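Local coordinates for hydrogenase 2 maturation peptidase (Thaumarchaeota archaeon SCGC AB-539-E09, PDB 5TTX), which probably trims the C-terminal extension from the large-subunit precursor of a nickel-iron hydrogenase, as maturation peptidases of this family do, at residues G77-S82 against E144-A149; D23-R28 against I126-R131. All blocks are in the same frame, centred on the assembly; numbering follows the deposited sequence.

Contact 1 of 2, residues G77-S82 against E144-A149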
loop_
_atom_site.group_PDB
_atom_site.type_symbol
_atom_site.label_atom_id
_atom_site.label_comp_id
_atom_site.label_asym_id
_atom_site.label_seq_id
_atom_site.Cartn_x
_atom_site.Cartn_y
_atom_site.Cartn_z
ATOM N N GLY A 77 17.772 -49.099 -11.508
ATOM C CA GLY A 77 19.002 -48.810 -10.791
ATOM C C GLY A 77 19.735 -47.566 -11.266
ATOM O O GLY A 77 20.739 -47.196 -10.666
ATOM N N ARG A 78 19.301 -46.937 -12.354
ATOM C CA ARG A 78 19.844 -45.634 -12.712
ATOM C C ARG A 78 19.488 -44.603 -11.636
ATOM O O ARG A 78 18.369 -44.575 -11.115
ATOM C CB ARG A 78 19.297 -45.215 -14.087
ATOM C CG ARG A 78 19.651 -43.833 -14.545
ATOM C CD ARG A 78 21.123 -43.684 -14.882
ATOM N NE ARG A 78 21.585 -44.656 -15.870
ATOM C CZ ARG A 78 21.329 -44.632 -17.177
ATOM N NH1 ARG A 78 21.827 -45.590 -17.951
ATOM N NH2 ARG A 78 20.589 -43.670 -17.719
ATOM N N LEU A 79 20.455 -43.776 -11.276
ATOM C CA LEU A 79 20.266 -42.737 -10.273
ATOM C C LEU A 79 20.195 -41.374 -10.945
ATOM O O LEU A 79 20.783 -41.154 -12.007
ATOM C CB LEU A 79 21.395 -42.728 -9.224
ATOM C CG LEU A 79 21.393 -43.880 -8.215
ATOM C CD1 LEU A 79 22.568 -43.735 -7.192
ATOM C CD2 LEU A 79 20.043 -43.993 -7.509
ATOM N N SER A 80 19.487 -40.455 -10.299
ATOM C CA SER A 80 19.215 -39.128 -10.844
ATOM C C SER A 80 19.320 -38.121 -9.711
ATOM O O SER A 80 18.547 -38.187 -8.748
ATOM C CB SER A 80 17.819 -39.072 -11.465
ATOM O OG SER A 80 17.764 -38.076 -12.447
ATOM N N LYS A 81 20.251 -37.186 -9.816
ATOM C CA LYS A 81 20.427 -36.169 -8.791
ATOM C C LYS A 81 19.904 -34.847 -9.328
ATOM O O LYS A 81 20.234 -34.454 -10.448
ATOM C CB LYS A 81 21.899 -36.040 -8.379
ATOM C CG LYS A 81 22.149 -35.013 -7.268
ATOM C CD LYS A 81 23.611 -35.020 -6.825
ATOM C CE LYS A 81 24.544 -35.045 -8.024
ATOM N NZ LYS A 81 25.109 -33.693 -8.300
ATOM N N SER A 82 19.101 -34.161 -8.536
ATOM C CA SER A 82 18.614 -32.855 -8.932
ATOM C C SER A 82 18.615 -31.940 -7.720
ATOM O O SER A 82 18.745 -32.372 -6.570
ATOM C CB SER A 82 17.197 -32.940 -9.545
ATOM O OG SER A 82 16.326 -33.632 -8.680
ATOM N N GLU A 144 18.826 -52.615 -5.222
ATOM C CA GLU A 144 19.745 -52.910 -4.140
ATOM C C GLU A 144 21.140 -52.389 -4.451
ATOM O O GLU A 144 21.787 -51.776 -3.595
ATOM C CB GLU A 144 19.803 -54.411 -3.864
ATOM C CG GLU A 144 21.092 -54.767 -3.094
ATOM C CD GLU A 144 20.880 -55.686 -1.913
ATOM O OE1 GLU A 144 19.942 -56.519 -1.937
ATOM O OE2 GLU A 144 21.685 -55.577 -0.959
ATOM N N ALA A 145 21.651 -52.669 -5.655
ATOM C CA ALA A 145 22.986 -52.176 -5.963
ATOM C C ALA A 145 22.993 -50.651 -6.007
ATOM O O ALA A 145 23.996 -50.018 -5.635
ATOM C CB ALA A 145 23.503 -52.781 -7.267
ATOM N N ALA A 146 21.861 -50.049 -6.372
ATOM C CA ALA A 146 21.801 -48.603 -6.462
ATOM C C ALA A 146 21.832 -47.962 -5.087
ATOM O O ALA A 146 22.254 -46.800 -4.963
ATOM C CB ALA A 146 20.553 -48.163 -7.231
ATOM N N THR A 147 21.380 -48.684 -4.049
ATOM C CA THR A 147 21.448 -48.129 -2.703
ATOM C C THR A 147 22.893 -47.825 -2.320
ATOM O O THR A 147 23.176 -46.789 -1.711
ATOM C CB THR A 147 20.817 -49.069 -1.672
ATOM O OG1 THR A 147 21.472 -50.340 -1.685
ATOM C CG2 THR A 147 19.333 -49.246 -1.935
ATOM N N HIS A 148 23.829 -48.693 -2.709
ATOM C CA HIS A 148 25.225 -48.445 -2.364
ATOM C C HIS A 148 25.771 -47.260 -3.143
ATOM O O HIS A 148 26.551 -46.469 -2.607
ATOM C CB HIS A 148 26.064 -49.708 -2.600
ATOM C CG HIS A 148 25.586 -50.863 -1.789
ATOM N ND1 HIS A 148 25.869 -50.992 -0.446
ATOM C CD2 HIS A 148 24.770 -51.893 -2.103
ATOM C CE1 HIS A 148 25.265 -52.066 0.026
ATOM N NE2 HIS A 148 24.602 -52.637 -0.960
ATOM N N ALA A 149 25.359 -47.119 -4.404
ATOM C CA ALA A 149 25.753 -45.957 -5.193
ATOM C C ALA A 149 25.168 -44.673 -4.607
ATOM O O ALA A 149 25.851 -43.642 -4.534
ATOM C CB ALA A 149 25.303 -46.137 -6.642
#
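Leu79 lays one methyl, CD1, against the CB of Ala149, 3.7 Å away, and the other, CD2, against the CB of Ala146 at 4.2 Å. The branched end thus meets two alanines almost one turn apart on helix 141-158. CD1 also lies 3.8 Å from the Ala146 carbonyl O, which places it against the helix backbone as well as its side chains. The torsions account for this reach: Leu79 CG stands anti to the carbonyl carbon (chi1 -72°), and CD1 continues the chain outward in extended form. A second approach is made by main chain, where Gly77 O comes within 3.6 Å of Ala146 CB. Gly77 has a positive phi of 86°, at which a CB would crowd the carbonyl O of the preceding residue.

Further out, backbone hydrogen bonds tie Gly77 and Arg78, which lead into strand 79-83, to Ile129, just beyond the end of the antiparallel strand 122-128. Leu79 also touches Cys128, Ala150 and Leu153, while Ala146 rests on Cys128. The contact therefore joins an outermost strand of the chain's mixed sheet to its last helix. No hydrogen bond crosses between the two segments, and small alanine methyls allow the close approach, so the join depends on shape and apolar contact.

Contact 2 of 2, residues D23-R28 against I126-R131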
loop_
_atom_site.group_PDB
_atom_site.type_symbol
_atom_site.label_atom_id
_atom_site.label_comp_id
_atom_site.label_asym_id
_atom_site.label_seq_id
_atom_site.Cartn_x
_atom_site.Cartn_y
_atom_site.Cartn_z
ATOM N N ASP A 23 10.084 -49.271 -4.425
ATOM C CA ASP A 23 9.777 -48.005 -3.761
ATOM C C ASP A 23 10.443 -47.899 -2.406
ATOM O O ASP A 23 10.446 -46.812 -1.819
ATOM C CB ASP A 23 8.272 -47.815 -3.581
ATOM C CG ASP A 23 7.888 -46.355 -3.419
ATOM O OD1 ASP A 23 8.455 -45.525 -4.169
ATOM O OD2 ASP A 23 7.013 -46.027 -2.576
ATOM N N GLY A 24 10.974 -49.002 -1.879
ATOM C CA GLY A 24 11.765 -48.934 -0.672
ATOM C C GLY A 24 13.205 -48.503 -0.872
ATOM O O GLY A 24 13.987 -48.583 0.074
ATOM N N PHE A 25 13.589 -48.043 -2.068
ATOM C CA PHE A 25 14.950 -47.534 -2.279
ATOM C C PHE A 25 15.372 -46.518 -1.209
ATOM O O PHE A 25 16.417 -46.673 -0.568
ATOM C CB PHE A 25 15.051 -46.915 -3.675
ATOM C CG PHE A 25 16.246 -46.005 -3.866
ATOM C CD1 PHE A 25 16.101 -44.605 -3.850
ATOM C CD2 PHE A 25 17.509 -46.542 -4.089
ATOM C CE1 PHE A 25 17.218 -43.765 -4.049
ATOM C CE2 PHE A 25 18.627 -45.710 -4.285
ATOM C CZ PHE A 25 18.494 -44.348 -4.277
ATOM N N GLY A 26 14.580 -45.460 -1.012
ATOM C CA GLY A 26 14.969 -44.391 -0.107
ATOM C C GLY A 26 15.182 -44.851 1.330
ATOM O O GLY A 26 16.239 -44.623 1.923
ATOM N N PRO A 27 14.161 -45.480 1.925
ATOM C CA PRO A 27 14.328 -46.017 3.289
ATOM C C PRO A 27 15.460 -47.009 3.406
ATOM O O PRO A 27 16.097 -47.090 4.470
ATOM C CB PRO A 27 12.974 -46.685 3.572
ATOM C CG PRO A 27 11.964 -45.881 2.724
ATOM C CD PRO A 27 12.749 -45.486 1.476
ATOM N N ARG A 28 15.732 -47.779 2.347
ATOM C CA ARG A 28 16.821 -48.744 2.416
ATOM C C ARG A 28 18.191 -48.054 2.364
ATOM O O ARG A 28 19.153 -48.563 2.943
ATOM C CB ARG A 28 16.666 -49.784 1.305
ATOM C CG ARG A 28 15.538 -50.827 1.558
ATOM C CD ARG A 28 15.929 -51.883 2.618
ATOM N NE ARG A 28 17.114 -52.594 2.178
ATOM C CZ ARG A 28 17.089 -53.728 1.483
ATOM N NH1 ARG A 28 15.924 -54.307 1.166
ATOM N NH2 ARG A 28 18.230 -54.279 1.098
ATOM N N ILE A 126 17.740 -37.240 -4.866
ATOM C CA ILE A 126 18.349 -38.383 -5.515
ATOM C C ILE A 126 17.239 -39.392 -5.766
ATOM O O ILE A 126 16.683 -39.975 -4.817
ATOM C CB ILE A 126 19.471 -38.982 -4.655
ATOM C CG1 ILE A 126 20.644 -37.985 -4.564
ATOM C CG2 ILE A 126 19.898 -40.328 -5.209
ATOM C CD1 ILE A 126 21.631 -38.311 -3.443
ATOM N N GLY A 127 16.893 -39.581 -7.032
ATOM C CA GLY A 127 15.868 -40.527 -7.423
ATOM C C GLY A 127 16.517 -41.755 -8.031
ATOM O O GLY A 127 17.593 -41.666 -8.637
ATOM N N CYS A 128 15.845 -42.896 -7.872
ATOM C CA CYS A 128 16.273 -44.177 -8.412
ATOM C C CYS A 128 15.192 -44.761 -9.313
ATOM O O CYS A 128 14.029 -44.853 -8.911
ATOM C CB CYS A 128 16.575 -45.164 -7.280
ATOM S SG CYS A 128 17.024 -46.785 -7.901
ATOM N N ILE A 129 15.558 -45.138 -10.535
ATOM C CA ILE A 129 14.582 -45.776 -11.417
ATOM C C ILE A 129 14.335 -47.188 -10.905
ATOM O O ILE A 129 15.289 -47.955 -10.782
ATOM C CB ILE A 129 15.055 -45.817 -12.865
ATOM C CG1 ILE A 129 15.299 -44.386 -13.368
ATOM C CG2 ILE A 129 14.017 -46.582 -13.746
ATOM C CD1 ILE A 129 15.777 -44.327 -14.811
ATOM N N PRO A 130 13.096 -47.564 -10.596
ATOM C CA PRO A 130 12.837 -48.904 -10.068
ATOM C C PRO A 130 12.846 -49.949 -11.165
ATOM O O PRO A 130 12.781 -49.654 -12.364
ATOM C CB PRO A 130 11.432 -48.780 -9.482
ATOM C CG PRO A 130 10.750 -47.864 -10.472
ATOM C CD PRO A 130 11.842 -46.805 -10.781
ATOM N N ARG A 131 12.934 -51.196 -10.726
ATOM C CA ARG A 131 12.579 -52.282 -11.613
ATOM C C ARG A 131 11.114 -52.617 -11.459
ATOM O O ARG A 131 10.374 -52.706 -12.442
ATOM C CB ARG A 131 13.406 -53.537 -11.318
ATOM C CG ARG A 131 12.935 -54.710 -12.182
ATOM C CD ARG A 131 13.450 -56.079 -11.692
ATOM N NE ARG A 131 12.907 -57.126 -12.546
ATOM C CZ ARG A 131 13.049 -58.441 -12.334
ATOM N NH1 ARG A 131 13.723 -58.884 -11.289
ATOM N NH2 ARG A 131 12.507 -59.313 -13.180
#
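Cys128 sets its CB squarely over one face of the Phe25 ring, 3.3 Å from the centroid and only 4° off the ring normal. The six ring carbons lie at nearly equal distances from that CB, the evidence for a centred CH-pi contact. Its sulfur is displaced toward the CD2-CE2 side: SG sits 4.2 Å from the centroid and 23° off the normal, still over the face, making a sulfur-aromatic contact. Phe25 CG stands anti to the backbone N (chi1 163°), which carries the ring from the first turn of helix 25-34 toward strand 122-128. On the side of the ring away from the sulfur, Ile126 O lies at the edge, near the ring plane, 3.9 Å from CE1. Ile126 CG2 is a looser neighbour, 4.4 Å from CZ.

Toward the loop following the strand the fit slackens. Pro130 points to the other segment, yet its CB gets no nearer than 5.3 Å to Asp23 N, and Arg131 is exposed. Here polar links to other parts of the chain take over: Arg131 N bonds Asp22 OD1, and Asp23 OD2 bonds Asn17 N. Val143, Thr147 and Ala150 of helix 141-158 also touch Phe25, so the ring is wedged between that helix and the sheet. Replacing Phe25 with an alanine is likely to open a gap beneath Cys128 and leave its CB and SG without the aromatic face. Between the two segments there is no hydrogen bond, and all three touching residues are buried; their pairing probably rests on dispersion and weak CH-pi and sulfur-aromatic attraction, which depend on close approach to the ring face.

The centres of contacts 1 and 2 lie 7 Å apart, and the two touch directly. Strands 79-83 and 122-128, which supply one segment to each, are antiparallel neighbours in the mixed sheet, with Ser80 O 2.8 Å from Gly127 N in a probable hydrogen bond. Apolar packing continues the join, since Leu79 CD2 comes within 3.6 Å of Phe25 CZ. Along the chain the segments alternate: 23-28, 77-82, 126-131, 144-149. Helices 25-34 and 141-158, early and late in sequence, therefore meet over these two strands, and the interlocked order ties distant parts of the peptidase chain into one shared apolar layer.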